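Local coordinates for putative C39-like peptidase (Bacillus anthracis, PDB 3ERV), which is probably a papain-like cysteine peptidase of the C39-like family, although its substrate and biological role are unknown, at residues A[31-36]-A[189-194]; A[158-163]-A[174-179]; A[57-62]-A[117-122]; A[73-78]-A[95-100]. All coordinates share one frame; numbering follows the deposited sequence.

Contact 1: A[31-36]-A[189-194]; sequences KVILSN and SVYIRD. With EDO (1,2-ethanediol), chain C.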
loop_
_atom_site.group_PDB
_atom_site.type_symbol
_atom_site.label_atom_id
_atom_site.label_comp_id
_atom_site.label_asym_id
_atom_site.label_seq_id
_atom_site.Cartn_x
_atom_site.Cartn_y
_atom_site.Cartn_z
ATOM N N LYS A 31 20.366 -9.281 -8.032
ATOM C CA LYS A 31 19.894 -8.424 -6.954
ATOM C C LYS A 31 19.539 -7.015 -7.451
ATOM O O LYS A 31 20.405 -6.293 -7.942
ATOM C CB LYS A 31 20.917 -8.295 -5.821
ATOM C CG LYS A 31 20.355 -7.443 -4.704
ATOM C CD LYS A 31 21.423 -6.919 -3.776
ATOM C CE LYS A 31 20.784 -6.311 -2.521
ATOM N NZ LYS A 31 21.795 -5.610 -1.683
ATOM N N VAL A 32 18.281 -6.625 -7.295
ATOM C CA VAL A 32 17.876 -5.291 -7.682
ATOM C C VAL A 32 17.377 -4.481 -6.485
ATOM O O VAL A 32 16.580 -4.981 -5.686
ATOM C CB VAL A 32 16.799 -5.349 -8.761
ATOM C CG1 VAL A 32 16.386 -3.939 -9.170
ATOM C CG2 VAL A 32 17.338 -6.099 -9.941
ATOM N N ILE A 33 17.868 -3.243 -6.357
ATOM C CA ILE A 33 17.333 -2.334 -5.352
ATOM C C ILE A 33 17.342 -0.854 -5.769
ATOM O O ILE A 33 18.351 -0.339 -6.254
ATOM C CB ILE A 33 18.044 -2.476 -4.008
ATOM C CG1 ILE A 33 17.391 -1.542 -2.992
ATOM C CG2 ILE A 33 19.548 -2.187 -4.161
ATOM C CD1 ILE A 33 17.218 -2.183 -1.667
ATOM N N LEU A 34 16.198 -0.195 -5.563
ATOM C CA LEU A 34 16.020 1.212 -5.877
ATOM C C LEU A 34 16.242 1.942 -4.565
ATOM O O LEU A 34 15.294 2.406 -3.892
ATOM C CB LEU A 34 14.597 1.448 -6.412
ATOM C CG LEU A 34 14.183 0.667 -7.669
ATOM C CD1 LEU A 34 12.717 0.893 -7.943
ATOM C CD2 LEU A 34 15.012 1.042 -8.931
ATOM N N SER A 35 17.518 2.053 -4.201
ATOM C CA SER A 35 17.874 2.451 -2.862
ATOM C C SER A 35 17.701 3.958 -2.651
ATOM O O SER A 35 17.784 4.433 -1.529
ATOM C CB SER A 35 19.305 1.986 -2.562
ATOM O OG SER A 35 20.217 2.562 -3.484
ATOM N N ASN A 36 17.399 4.712 -3.709
ATOM C CA ASN A 36 17.173 6.162 -3.525
ATOM C C ASN A 36 15.729 6.626 -3.541
ATOM O O ASN A 36 15.426 7.852 -3.601
ATOM C CB ASN A 36 18.086 7.022 -4.429
ATOM C CG ASN A 36 19.522 7.035 -3.920
ATOM O OD1 ASN A 36 19.800 6.499 -2.822
ATOM N ND2 ASN A 36 20.433 7.683 -4.663
ATOM N N SER A 189 15.421 -12.568 -0.583
ATOM C CA SER A 189 14.714 -11.449 0.097
ATOM C C SER A 189 13.931 -10.495 -0.814
ATOM O O SER A 189 14.151 -10.456 -2.011
ATOM C CB SER A 189 15.711 -10.625 0.925
ATOM O OG SER A 189 16.144 -11.346 2.067
ATOM N N VAL A 190 13.008 -9.732 -0.228
ATOM C CA VAL A 190 12.587 -8.473 -0.855
ATOM C C VAL A 190 13.028 -7.345 0.054
ATOM O O VAL A 190 13.286 -7.564 1.249
ATOM C CB VAL A 190 11.065 -8.339 -1.126
ATOM C CG1 VAL A 190 10.596 -9.389 -2.133
ATOM C CG2 VAL A 190 10.259 -8.381 0.156
ATOM N N TYR A 191 13.125 -6.149 -0.535
ATOM C CA TYR A 191 13.569 -4.957 0.163
ATOM C C TYR A 191 12.445 -3.909 0.106
ATOM O O TYR A 191 11.889 -3.643 -0.969
ATOM C CB TYR A 191 14.860 -4.440 -0.493
ATOM C CG TYR A 191 15.982 -5.451 -0.382
ATOM C CD1 TYR A 191 16.874 -5.406 0.689
ATOM C CD2 TYR A 191 16.136 -6.459 -1.331
ATOM C CE1 TYR A 191 17.895 -6.344 0.815
ATOM C CE2 TYR A 191 17.157 -7.411 -1.219
ATOM C CZ TYR A 191 18.030 -7.345 -0.145
ATOM O OH TYR A 191 19.047 -8.269 -0.023
ATOM N N ILE A 192 12.089 -3.337 1.252
ATOM C CA ILE A 192 10.961 -2.425 1.277
ATOM C C ILE A 192 11.269 -1.107 1.979
ATOM O O ILE A 192 12.254 -0.994 2.728
ATOM C CB ILE A 192 9.744 -3.081 1.958
ATOM C CG1 ILE A 192 10.063 -3.353 3.434
ATOM C CG2 ILE A 192 9.328 -4.374 1.213
ATOM C CD1 ILE A 192 8.951 -4.036 4.185
ATOM N N ARG A 193 10.409 -0.115 1.720
ATOM C CA ARG A 193 10.238 1.059 2.601
ATOM C C ARG A 193 8.955 0.843 3.409
ATOM O O ARG A 193 7.856 0.716 2.849
ATOM C CB ARG A 193 10.128 2.364 1.786
ATOM C CG ARG A 193 11.407 2.785 1.105
ATOM C CD ARG A 193 12.321 3.642 1.971
ATOM N NE ARG A 193 13.420 4.060 1.101
ATOM C CZ ARG A 193 14.623 3.508 1.059
ATOM N NH1 ARG A 193 14.931 2.517 1.916
ATOM N NH2 ARG A 193 15.520 3.966 0.169
ATOM N N ASP A 194 9.099 0.778 4.725
ATOM C CA ASP A 194 7.974 0.558 5.615
ATOM C C ASP A 194 7.728 1.819 6.455
ATOM O O ASP A 194 8.565 2.159 7.317
ATOM C CB ASP A 194 8.310 -0.622 6.520
ATOM C CG ASP A 194 7.157 -1.031 7.391
ATOM O OD1 ASP A 194 6.349 -0.158 7.804
ATOM O OD2 ASP A 194 7.064 -2.256 7.637
HETATM C C1 EDO C . 17.973 6.587 1.060
HETATM O O1 EDO C . 19.021 6.445 0.076
HETATM C C2 EDO C . 16.684 7.143 0.430
HETATM O O2 EDO C . 16.477 8.518 0.758
#
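The closest apolar touch joins the methyl tip of Ile33 to the root of the Tyr191 side chain: CD1 of Ile33 lies 3.5 Å from CB of Tyr191 and almost as near to CG. Anti to the backbone N (chi1 -177°), CG1 of Ile33 leans toward the tyrosine, and the two side chains meet at about a right angle. Lys31 crosses the far end of the same tyrosine in the same manner, with its CE 3.6 Å from Tyr191 OH; this is the aliphatic part of an extended chain, and the phenol itself is hydrogen-bonded to Asp186. A third meeting is polar. NH2 of Arg193 approaches Ser35 O at 2.9 Å, with the oxygen at the edge of the guanidinium and in its plane. A 1,2-ethanediol, probably from the crystallisation liquor, donates through O1 to that same Ser35 O at 2.9 Å. Neither backbone pairs with the other. Instead, strands 32-33 and 189-193 both run antiparallel to strand 177-185 in the large sheet, Leu34 and Tyr191 each bonding to Ile183, and the touching parts point 19° apart. Farther out, the bend of Arg193 at chi2 (-88°) brings CD nearer to Ser35, and NH2 also hydrogen-bonds to Val37 O. One residue on, Asp194 OD1 takes a hydrogen bond with His178 NE2, consistent with the acid of a Cys-His-Asp triad completed by Cys50.

Contact 2: A[158-163]-A[174-179]; sequences EDEFTT and TYNEHC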
loop_
_atom_site.group_PDB
_atom_site.type_symbol
_atom_site.label_atom_id
_atom_site.label_comp_id
_atom_site.label_asym_id
_atom_site.label_seq_id
_atom_site.Cartn_x
_atom_site.Cartn_y
_atom_site.Cartn_z
ATOM N N GLU A 158 -6.320 -18.163 8.812
ATOM C CA GLU A 158 -7.649 -17.709 8.444
ATOM C C GLU A 158 -8.420 -17.040 9.559
ATOM O O GLU A 158 -9.250 -16.180 9.300
ATOM C CB GLU A 158 -8.484 -18.880 7.928
ATOM C CG GLU A 158 -8.385 -19.100 6.442
ATOM C CD GLU A 158 -9.113 -18.011 5.659
ATOM O OE1 GLU A 158 -8.671 -17.715 4.520
ATOM O OE2 GLU A 158 -10.113 -17.443 6.195
ATOM N N ASP A 159 -8.176 -17.451 10.800
ATOM C CA ASP A 159 -8.964 -16.938 11.920
ATOM C C ASP A 159 -8.572 -15.528 12.331
ATOM O O ASP A 159 -9.309 -14.877 13.087
ATOM C CB ASP A 159 -8.924 -17.893 13.128
ATOM C CG ASP A 159 -7.511 -18.209 13.592
ATOM O OD1 ASP A 159 -6.544 -17.524 13.161
ATOM O OD2 ASP A 159 -7.369 -19.148 14.425
ATOM N N GLU A 160 -7.417 -15.070 11.830
ATOM C CA GLU A 160 -7.010 -13.658 11.911
ATOM C C GLU A 160 -7.917 -12.672 11.119
ATOM O O GLU A 160 -7.950 -11.499 11.433
ATOM C CB GLU A 160 -5.575 -13.490 11.436
ATOM C CG GLU A 160 -4.543 -14.304 12.178
ATOM C CD GLU A 160 -3.721 -13.430 13.084
ATOM O OE1 GLU A 160 -3.996 -12.210 13.112
ATOM O OE2 GLU A 160 -2.829 -13.945 13.787
ATOM N N PHE A 161 -8.657 -13.144 10.114
ATOM C CA PHE A 161 -9.536 -12.246 9.318
ATOM C C PHE A 161 -10.940 -12.098 9.875
ATOM O O PHE A 161 -11.429 -12.986 10.579
ATOM C CB PHE A 161 -9.598 -12.693 7.869
ATOM C CG PHE A 161 -8.295 -12.588 7.180
ATOM C CD1 PHE A 161 -7.347 -13.575 7.342
ATOM C CD2 PHE A 161 -7.985 -11.465 6.409
ATOM C CE1 PHE A 161 -6.123 -13.461 6.727
ATOM C CE2 PHE A 161 -6.769 -11.354 5.794
ATOM C CZ PHE A 161 -5.831 -12.339 5.957
ATOM N N THR A 162 -11.562 -10.952 9.599
ATOM C CA THR A 162 -13.007 -10.776 9.774
ATOM C C THR A 162 -13.628 -10.540 8.397
ATOM O O THR A 162 -12.946 -10.130 7.439
ATOM C CB THR A 162 -13.369 -9.523 10.587
ATOM O OG1 THR A 162 -12.483 -9.375 11.700
ATOM C CG2 THR A 162 -14.825 -9.584 11.059
ATOM N N THR A 163 -14.928 -10.760 8.303
ATOM C CA THR A 163 -15.652 -10.352 7.127
ATOM C C THR A 163 -16.576 -9.215 7.549
ATOM O O THR A 163 -17.303 -9.314 8.530
ATOM C CB THR A 163 -16.434 -11.521 6.507
ATOM O OG1 THR A 163 -15.588 -12.676 6.478
ATOM C CG2 THR A 163 -16.843 -11.208 5.076
ATOM N N THR A 174 -8.182 -7.555 8.113
ATOM C CA THR A 174 -7.425 -7.959 9.257
ATOM C C THR A 174 -6.791 -6.707 9.834
ATOM O O THR A 174 -6.268 -5.904 9.075
ATOM C CB THR A 174 -6.295 -8.994 8.931
ATOM O OG1 THR A 174 -5.441 -9.080 10.076
ATOM C CG2 THR A 174 -5.436 -8.580 7.721
ATOM N N TYR A 175 -6.792 -6.565 11.165
ATOM C CA TYR A 175 -6.212 -5.371 11.781
ATOM C C TYR A 175 -4.692 -5.405 11.783
ATOM O O TYR A 175 -4.039 -4.578 12.390
ATOM C CB TYR A 175 -6.776 -5.157 13.181
ATOM C CG TYR A 175 -8.239 -5.556 13.288
ATOM C CD1 TYR A 175 -9.265 -4.653 12.974
ATOM C CD2 TYR A 175 -8.596 -6.852 13.708
ATOM C CE1 TYR A 175 -10.614 -5.024 13.085
ATOM C CE2 TYR A 175 -9.945 -7.246 13.836
ATOM C CZ TYR A 175 -10.945 -6.331 13.512
ATOM O OH TYR A 175 -12.268 -6.724 13.634
ATOM N N ASN A 176 -4.159 -6.388 11.093
ATOM C CA ASN A 176 -2.756 -6.510 10.745
ATOM C C ASN A 176 -2.469 -5.790 9.400
ATOM O O ASN A 176 -1.333 -5.777 8.951
ATOM C CB ASN A 176 -2.498 -8.025 10.443
ATOM C CG ASN A 176 -2.271 -8.840 11.676
ATOM O OD1 ASN A 176 -1.123 -9.045 12.070
ATOM N ND2 ASN A 176 -3.357 -9.334 12.301
ATOM N N GLU A 177 -3.515 -5.320 8.709
ATOM C CA GLU A 177 -3.337 -4.719 7.362
ATOM C C GLU A 177 -2.225 -3.685 7.398
ATOM O O GLU A 177 -2.160 -2.866 8.313
ATOM C CB GLU A 177 -4.628 -4.030 6.859
ATOM C CG GLU A 177 -4.521 -3.421 5.421
ATOM C CD GLU A 177 -4.322 -1.884 5.348
ATOM O OE1 GLU A 177 -4.245 -1.200 6.392
ATOM O OE2 GLU A 177 -4.217 -1.353 4.209
ATOM N N HIS A 178 -1.382 -3.713 6.381
ATOM C CA HIS A 178 -0.269 -2.813 6.280
ATOM C C HIS A 178 0.059 -2.453 4.814
ATOM O O HIS A 178 -0.376 -3.125 3.847
ATOM C CB HIS A 178 0.941 -3.417 6.998
ATOM C CG HIS A 178 2.044 -2.427 7.275
ATOM N ND1 HIS A 178 1.801 -1.124 7.675
ATOM C CD2 HIS A 178 3.392 -2.549 7.206
ATOM C CE1 HIS A 178 2.948 -0.492 7.846
ATOM N NE2 HIS A 178 3.931 -1.331 7.561
ATOM N N CYS A 179 0.833 -1.391 4.620
ATOM C CA CYS A 179 1.142 -0.977 3.249
ATOM C C CYS A 179 2.549 -0.465 3.213
ATOM O O CYS A 179 2.945 0.323 4.053
ATOM C CB CYS A 179 0.145 0.093 2.777
ATOM S SG CYS A 179 0.490 0.729 1.130
#
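Phe161 and Thr174 make the apolar part of this contact. Thr174 CB sits over one face of the Phe161 ring, 4.3 Å from the centroid and 27° off the normal, a CH-pi contact, while its CG2 reaches the ring atom CE2 of Phe161 at 3.6 Å. The polar contacts lie around this pair. Thr162 OG1 gives a weak hydrogen bond to Tyr175 OH at 3.3 Å, joining the two side chains by their hydroxyls. Glu160 OE1 comes within 3.1 Å of Asn176 ND2; these side chains cross at about a right angle, with carboxylate and amide planes 72° apart. Bonds inside 174-179 fix the other partners. OG1 of Thr174, anti to the backbone N (chi1 167°), accepts from Asn176 N at 3.2 Å and from Asn176 ND2 at 3.1 Å, so two N-H groups grip one hydroxyl oxygen and the amide is held beside Glu160. Glu177 N bonds to Thr174 O. Thr162 also pairs through its backbone with Ile173, which places the contact at the open end of the hairpin of strands 162-166 and 169-173. There an ST turn within a type I beta turn leads the chain into strand 177-185, which carries His178, probably the catalytic histidine of a papain-like site.

Contact 3: A[57-62]-A[117-122]; sequences MMLQYA and KKYLPN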
loop_
_atom_site.group_PDB
_atom_site.type_symbol
_atom_site.label_atom_id
_atom_site.label_comp_id
_atom_site.label_asym_id
_atom_site.label_seq_id
_atom_site.Cartn_x
_atom_site.Cartn_y
_atom_site.Cartn_z
ATOM N N MET A 57 6.003 8.464 -0.928
ATOM C CA MET A 57 7.346 8.023 -1.354
ATOM C C MET A 57 7.400 7.685 -2.853
ATOM O O MET A 57 8.360 8.071 -3.557
ATOM C CB MET A 57 7.794 6.775 -0.542
ATOM C CG MET A 57 8.244 7.053 0.933
ATOM S SD MET A 57 8.864 5.585 1.898
ATOM C CE MET A 57 7.366 5.018 2.704
ATOM N N MET A 58 6.399 6.951 -3.340
ATOM C CA MET A 58 6.323 6.570 -4.758
ATOM C C MET A 58 6.201 7.792 -5.640
ATOM O O MET A 58 6.964 7.948 -6.626
ATOM C CB MET A 58 5.114 5.627 -5.013
ATOM C CG MET A 58 5.026 4.873 -6.431
ATOM S SD MET A 58 3.365 4.355 -7.014
ATOM C CE MET A 58 2.801 5.986 -7.565
ATOM N N LEU A 59 5.241 8.662 -5.300
ATOM C CA LEU A 59 5.022 9.912 -6.064
ATOM C C LEU A 59 6.258 10.843 -6.105
ATOM O O LEU A 59 6.601 11.375 -7.168
ATOM C CB LEU A 59 3.829 10.675 -5.461
ATOM C CG LEU A 59 2.456 10.016 -5.792
ATOM C CD1 LEU A 59 1.295 10.822 -5.193
ATOM C CD2 LEU A 59 2.303 9.895 -7.310
ATOM N N GLN A 60 6.887 11.072 -4.949
ATOM C CA GLN A 60 8.166 11.793 -4.876
ATOM C C GLN A 60 9.233 11.228 -5.806
ATOM O O GLN A 60 9.861 11.982 -6.571
ATOM C CB GLN A 60 8.709 11.824 -3.432
ATOM C CG GLN A 60 7.895 12.708 -2.575
ATOM C CD GLN A 60 8.353 12.733 -1.137
ATOM O OE1 GLN A 60 9.403 12.159 -0.787
ATOM N NE2 GLN A 60 7.563 13.414 -0.274
ATOM N N TYR A 61 9.471 9.917 -5.733
ATOM C CA TYR A 61 10.464 9.294 -6.622
ATOM C C TYR A 61 10.082 9.460 -8.092
ATOM O O TYR A 61 10.941 9.596 -8.944
ATOM C CB TYR A 61 10.546 7.802 -6.360
ATOM C CG TYR A 61 11.771 7.121 -6.895
ATOM C CD1 TYR A 61 13.044 7.501 -6.463
ATOM C CD2 TYR A 61 11.655 6.067 -7.809
ATOM C CE1 TYR A 61 14.178 6.811 -6.906
ATOM C CE2 TYR A 61 12.774 5.396 -8.294
ATOM C CZ TYR A 61 14.021 5.763 -7.827
ATOM O OH TYR A 61 15.103 5.094 -8.277
ATOM N N ALA A 62 8.792 9.428 -8.381
ATOM C CA ALA A 62 8.325 9.686 -9.745
ATOM C C ALA A 62 8.480 11.162 -10.178
ATOM O O ALA A 62 8.210 11.485 -11.326
ATOM C CB ALA A 62 6.885 9.224 -9.901
ATOM N N LYS A 117 -3.517 8.691 -9.677
ATOM C CA LYS A 117 -3.873 9.287 -10.978
ATOM C C LYS A 117 -4.066 10.804 -10.944
ATOM O O LYS A 117 -3.838 11.457 -11.939
ATOM C CB LYS A 117 -5.167 8.663 -11.494
ATOM C CG LYS A 117 -5.042 7.248 -11.902
ATOM C CD LYS A 117 -5.709 7.094 -13.275
ATOM C CE LYS A 117 -4.673 7.181 -14.365
ATOM N NZ LYS A 117 -5.342 7.511 -15.678
ATOM N N LYS A 118 -4.484 11.355 -9.807
ATOM C CA LYS A 118 -4.595 12.786 -9.670
ATOM C C LYS A 118 -3.232 13.406 -10.009
ATOM O O LYS A 118 -3.137 14.457 -10.664
ATOM C CB LYS A 118 -4.999 13.180 -8.241
ATOM C CG LYS A 118 -5.301 14.670 -8.087
ATOM C CD LYS A 118 -5.422 15.155 -6.621
ATOM C CE LYS A 118 -5.506 16.686 -6.544
ATOM N NZ LYS A 118 -4.158 17.283 -6.253
ATOM N N TYR A 119 -2.172 12.741 -9.566
ATOM C CA TYR A 119 -0.835 13.305 -9.689
ATOM C C TYR A 119 -0.070 12.772 -10.917
ATOM O O TYR A 119 0.830 13.436 -11.408
ATOM C CB TYR A 119 -0.030 13.005 -8.416
ATOM C CG TYR A 119 -0.495 13.814 -7.273
ATOM C CD1 TYR A 119 0.041 15.079 -7.034
ATOM C CD2 TYR A 119 -1.527 13.360 -6.448
ATOM C CE1 TYR A 119 -0.427 15.826 -6.001
ATOM C CE2 TYR A 119 -1.982 14.113 -5.416
ATOM C CZ TYR A 119 -1.432 15.326 -5.200
ATOM O OH TYR A 119 -1.900 16.066 -4.165
ATOM N N LEU A 120 -0.413 11.575 -11.366
ATOM C CA LEU A 120 0.204 10.967 -12.549
ATOM C C LEU A 120 -0.893 10.457 -13.531
ATOM O O LEU A 120 -1.035 9.237 -13.761
ATOM C CB LEU A 120 1.105 9.809 -12.122
ATOM C CG LEU A 120 2.327 10.126 -11.232
ATOM C CD1 LEU A 120 2.948 8.793 -10.732
ATOM C CD2 LEU A 120 3.359 10.974 -11.971
ATOM N N PRO A 121 -1.696 11.387 -14.078
ATOM C CA PRO A 121 -2.868 10.953 -14.871
ATOM C C PRO A 121 -2.506 10.051 -16.030
ATOM O O PRO A 121 -3.286 9.166 -16.399
ATOM C CB PRO A 121 -3.484 12.260 -15.367
ATOM C CG PRO A 121 -2.431 13.332 -15.134
ATOM C CD PRO A 121 -1.611 12.851 -13.953
ATOM N N ASN A 122 -1.306 10.212 -16.563
ATOM C CA ASN A 122 -0.928 9.407 -17.715
ATOM C C ASN A 122 0.111 8.319 -17.458
ATOM O O ASN A 122 0.454 7.573 -18.382
ATOM C CB ASN A 122 -0.472 10.364 -18.807
ATOM C CG ASN A 122 -1.569 11.359 -19.132
ATOM O OD1 ASN A 122 -2.712 10.942 -19.375
ATOM N ND2 ASN A 122 -1.270 12.663 -19.040
#
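Leu59 and Leu120 slide past each other in opposite directions, bringing CD2 of Leu59 to 3.7 Å from CD1 of Leu120. CG of Leu59, anti to the carbonyl carbon (chi1 -74°), carries the branch point out toward 117-122. From there CD2 faces Leu120 but also brushes Tyr119 CB, while CD1 meets only the tyrosine, at 4.0 Å from Tyr119 CD2, the two side chains crossing at about a right angle. CD1 of Leu120 is shared in its turn, with Ala62 CB 4.0 Å away and Met58 CE at 4.2 Å. Leu71 touches both Leu59 and Tyr119, and Tyr223 touches Leu120, Ala62 and Met58, so helix 68-74 and strand 220-223 also border the helix ends. The Tyr119 hydroxyl hydrogen-bonds to Glu74 and Lys70. On the second segment, Lys117 NZ folds back to Pro121 O at 2.7 Å, in the carbonyl plane. No hydrogen bond passes between the two segments; they are held to each other by apolar packing alone, with polar groups finding their partners around it.

Contact 4: A[73-78]-A[95-100]; sequences NEIKKV and GNIYTF. With EDO (1,2-ethanediol), chain B.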
loop_
_atom_site.group_PDB
_atom_site.type_symbol
_atom_site.label_atom_id
_atom_site.label_comp_id
_atom_site.label_asym_id
_atom_site.label_seq_id
_atom_site.Cartn_x
_atom_site.Cartn_y
_atom_site.Cartn_z
ATOM N N ASN A 73 -5.343 14.161 3.237
ATOM C CA ASN A 73 -6.561 14.904 3.118
ATOM C C ASN A 73 -7.304 14.545 1.832
ATOM O O ASN A 73 -8.529 14.580 1.790
ATOM C CB ASN A 73 -6.288 16.407 3.180
ATOM C CG ASN A 73 -7.561 17.203 3.168
ATOM O OD1 ASN A 73 -7.720 18.105 2.383
ATOM N ND2 ASN A 73 -8.492 16.841 4.043
ATOM N N GLU A 74 -6.559 14.208 0.782
ATOM C CA GLU A 74 -7.141 13.993 -0.548
ATOM C C GLU A 74 -7.723 12.620 -0.820
ATOM O O GLU A 74 -8.564 12.477 -1.688
ATOM C CB GLU A 74 -6.132 14.387 -1.642
ATOM C CG GLU A 74 -5.949 15.936 -1.706
ATOM C CD GLU A 74 -4.798 16.336 -2.635
ATOM O OE1 GLU A 74 -4.030 15.439 -3.069
ATOM O OE2 GLU A 74 -4.657 17.559 -2.928
ATOM N N ILE A 75 -7.247 11.607 -0.105
ATOM C CA ILE A 75 -7.744 10.275 -0.282
ATOM C C ILE A 75 -9.241 10.272 -0.035
ATOM O O ILE A 75 -9.727 10.914 0.887
ATOM C CB ILE A 75 -7.028 9.228 0.622
ATOM C CG1 ILE A 75 -7.501 7.827 0.250
ATOM C CG2 ILE A 75 -7.329 9.457 2.078
ATOM C CD1 ILE A 75 -6.867 7.252 -0.931
ATOM N N LYS A 76 -9.978 9.586 -0.902
ATOM C CA LYS A 76 -11.430 9.479 -0.725
ATOM C C LYS A 76 -11.696 8.737 0.602
ATOM O O LYS A 76 -10.996 7.765 0.949
ATOM C CB LYS A 76 -12.017 8.751 -1.922
ATOM C CG LYS A 76 -13.529 8.401 -1.829
ATOM C CD LYS A 76 -14.011 7.804 -3.166
ATOM C CE LYS A 76 -15.550 7.661 -3.251
ATOM N NZ LYS A 76 -15.965 7.400 -4.680
ATOM N N LYS A 77 -12.662 9.217 1.360
ATOM C CA LYS A 77 -12.975 8.607 2.645
ATOM C C LYS A 77 -14.396 8.066 2.714
ATOM O O LYS A 77 -15.305 8.634 2.093
ATOM C CB LYS A 77 -12.780 9.662 3.754
ATOM C CG LYS A 77 -11.305 10.158 3.690
ATOM C CD LYS A 77 -10.790 10.837 4.866
ATOM C CE LYS A 77 -9.347 11.260 4.566
ATOM N NZ LYS A 77 -9.344 12.280 3.422
ATOM N N VAL A 78 -14.580 7.013 3.509
ATOM C CA VAL A 78 -15.916 6.537 3.876
ATOM C C VAL A 78 -16.057 6.407 5.384
ATOM O O VAL A 78 -15.091 6.196 6.101
ATOM C CB VAL A 78 -16.275 5.204 3.174
ATOM C CG1 VAL A 78 -16.299 5.375 1.671
ATOM C CG2 VAL A 78 -15.295 4.069 3.568
ATOM N N GLY A 95 -12.883 5.291 7.906
ATOM C CA GLY A 95 -12.709 5.869 9.186
ATOM C C GLY A 95 -11.570 6.875 9.261
ATOM O O GLY A 95 -11.332 7.635 8.294
ATOM N N ASN A 96 -10.872 6.872 10.392
ATOM C CA ASN A 96 -9.995 7.971 10.785
ATOM C C ASN A 96 -8.538 7.713 10.435
ATOM O O ASN A 96 -7.903 6.806 10.970
ATOM C CB ASN A 96 -10.172 8.265 12.275
ATOM C CG ASN A 96 -9.718 9.661 12.642
ATOM O OD1 ASN A 96 -8.517 9.983 12.532
ATOM N ND2 ASN A 96 -10.673 10.517 13.046
ATOM N N ILE A 97 -8.037 8.451 9.442
ATOM C CA ILE A 97 -6.652 8.331 9.017
ATOM C C ILE A 97 -5.639 8.938 10.038
ATOM O O ILE A 97 -4.481 8.535 10.077
ATOM C CB ILE A 97 -6.478 8.981 7.616
ATOM C CG1 ILE A 97 -5.149 8.541 6.955
ATOM C CG2 ILE A 97 -6.657 10.533 7.727
ATOM C CD1 ILE A 97 -5.135 8.799 5.427
ATOM N N TYR A 98 -6.102 9.863 10.876
ATOM C CA TYR A 98 -5.239 10.690 11.704
ATOM C C TYR A 98 -4.957 10.090 13.087
ATOM O O TYR A 98 -3.801 10.100 13.565
ATOM C CB TYR A 98 -5.882 12.070 11.943
ATOM C CG TYR A 98 -6.028 12.887 10.690
ATOM C CD1 TYR A 98 -4.901 13.344 9.998
ATOM C CD2 TYR A 98 -7.294 13.202 10.179
ATOM C CE1 TYR A 98 -5.037 14.079 8.821
ATOM C CE2 TYR A 98 -7.424 13.951 9.011
ATOM C CZ TYR A 98 -6.292 14.366 8.331
ATOM O OH TYR A 98 -6.449 15.078 7.162
ATOM N N THR A 99 -6.009 9.616 13.749
ATOM C CA THR A 99 -5.849 9.213 15.164
ATOM C C THR A 99 -6.439 7.840 15.554
ATOM O O THR A 99 -7.599 7.561 15.272
ATOM C CB THR A 99 -6.348 10.294 16.148
ATOM O OG1 THR A 99 -6.096 9.848 17.485
ATOM C CG2 THR A 99 -7.852 10.565 15.991
ATOM N N PHE A 100 -5.630 7.031 16.255
ATOM C CA PHE A 100 -6.053 5.740 16.835
ATOM C C PHE A 100 -7.192 5.985 17.833
ATOM O O PHE A 100 -7.980 5.104 18.157
ATOM C CB PHE A 100 -4.873 5.054 17.545
ATOM C CG PHE A 100 -3.903 4.333 16.604
ATOM C CD1 PHE A 100 -4.359 3.467 15.650
ATOM C CD2 PHE A 100 -2.541 4.527 16.708
ATOM C CE1 PHE A 100 -3.490 2.798 14.838
ATOM C CE2 PHE A 100 -1.671 3.891 15.863
ATOM C CZ PHE A 100 -2.152 3.010 14.941
HETATM C C1 EDO B . -9.980 11.299 8.492
HETATM O O1 EDO B . -10.017 9.990 7.934
HETATM C C2 EDO B . -11.326 11.802 8.932
HETATM O O2 EDO B . -11.684 11.262 10.205
HETATM O O HOH W 1 -8.831 14.667 6.080
#
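Gly95 N donates to Val78 O at 3.0 Å, nearly straight at 173°, and Gly95 adopts a positive phi (83°) at which a CB would run into the preceding carbonyl oxygen. Away from this bond the side chains meet more lightly: CG2 of Ile75 touches CD1 of Ile97 at 4.1 Å, and Val52 of helix 50-61 lies against both. The backbone bond carries on the parallel pairing of strands 77-82 and 93-94, in which Val78 also bonds to Phe93, so the small mixed sheet runs out here into loop 95-100. Lys77 passes its aliphatic chain near Ile97 CG2, and its bend at chi4 (64°) lets NZ hydrogen-bond to Ile75 O at 2.9 Å and to Ala72 O as well. Within 95-100, CG2 of Ile97 lies over the centre of the Tyr98 ring, 3.6 Å above its plane. A 1,2-ethanediol, probably from the crystallisation liquor, lies against Ile97, Tyr98 and Lys77, its O1 donating to Gly95 O and accepting from Ile97 N. One water joins Asn73 ND2 and Tyr98 OH, 3.0 Å from the amide and 2.6 Å from the phenol. Asn96 OD1 accepts Tyr98 N, an Asx turn, and Thr99 N from the opposite face of its amide plane.

In the fold
Contact 3 is the buried one, contact 4 is partly buried, and contacts 1 and 2 lie at the surface. Their chemistry follows: contact 3 is wholly apolar, while the others mix methyl or ring packing with polar approaches, and contact 4 alone has a backbone hydrogen bond across its segments. Contact 1 and the 174-179 side of contact 2 reach the large antiparallel sheet and meet through the Asp194-His178 pair, although the two centres are about 25 Å from each other. Contact 3 joins two helix ends, contact 4 a helix end and a small sheet to a loop; the two are joined through Tyr119 and Glu74. Met57 on helix 50-61 packs on Arg193, linking contacts 1 and 3.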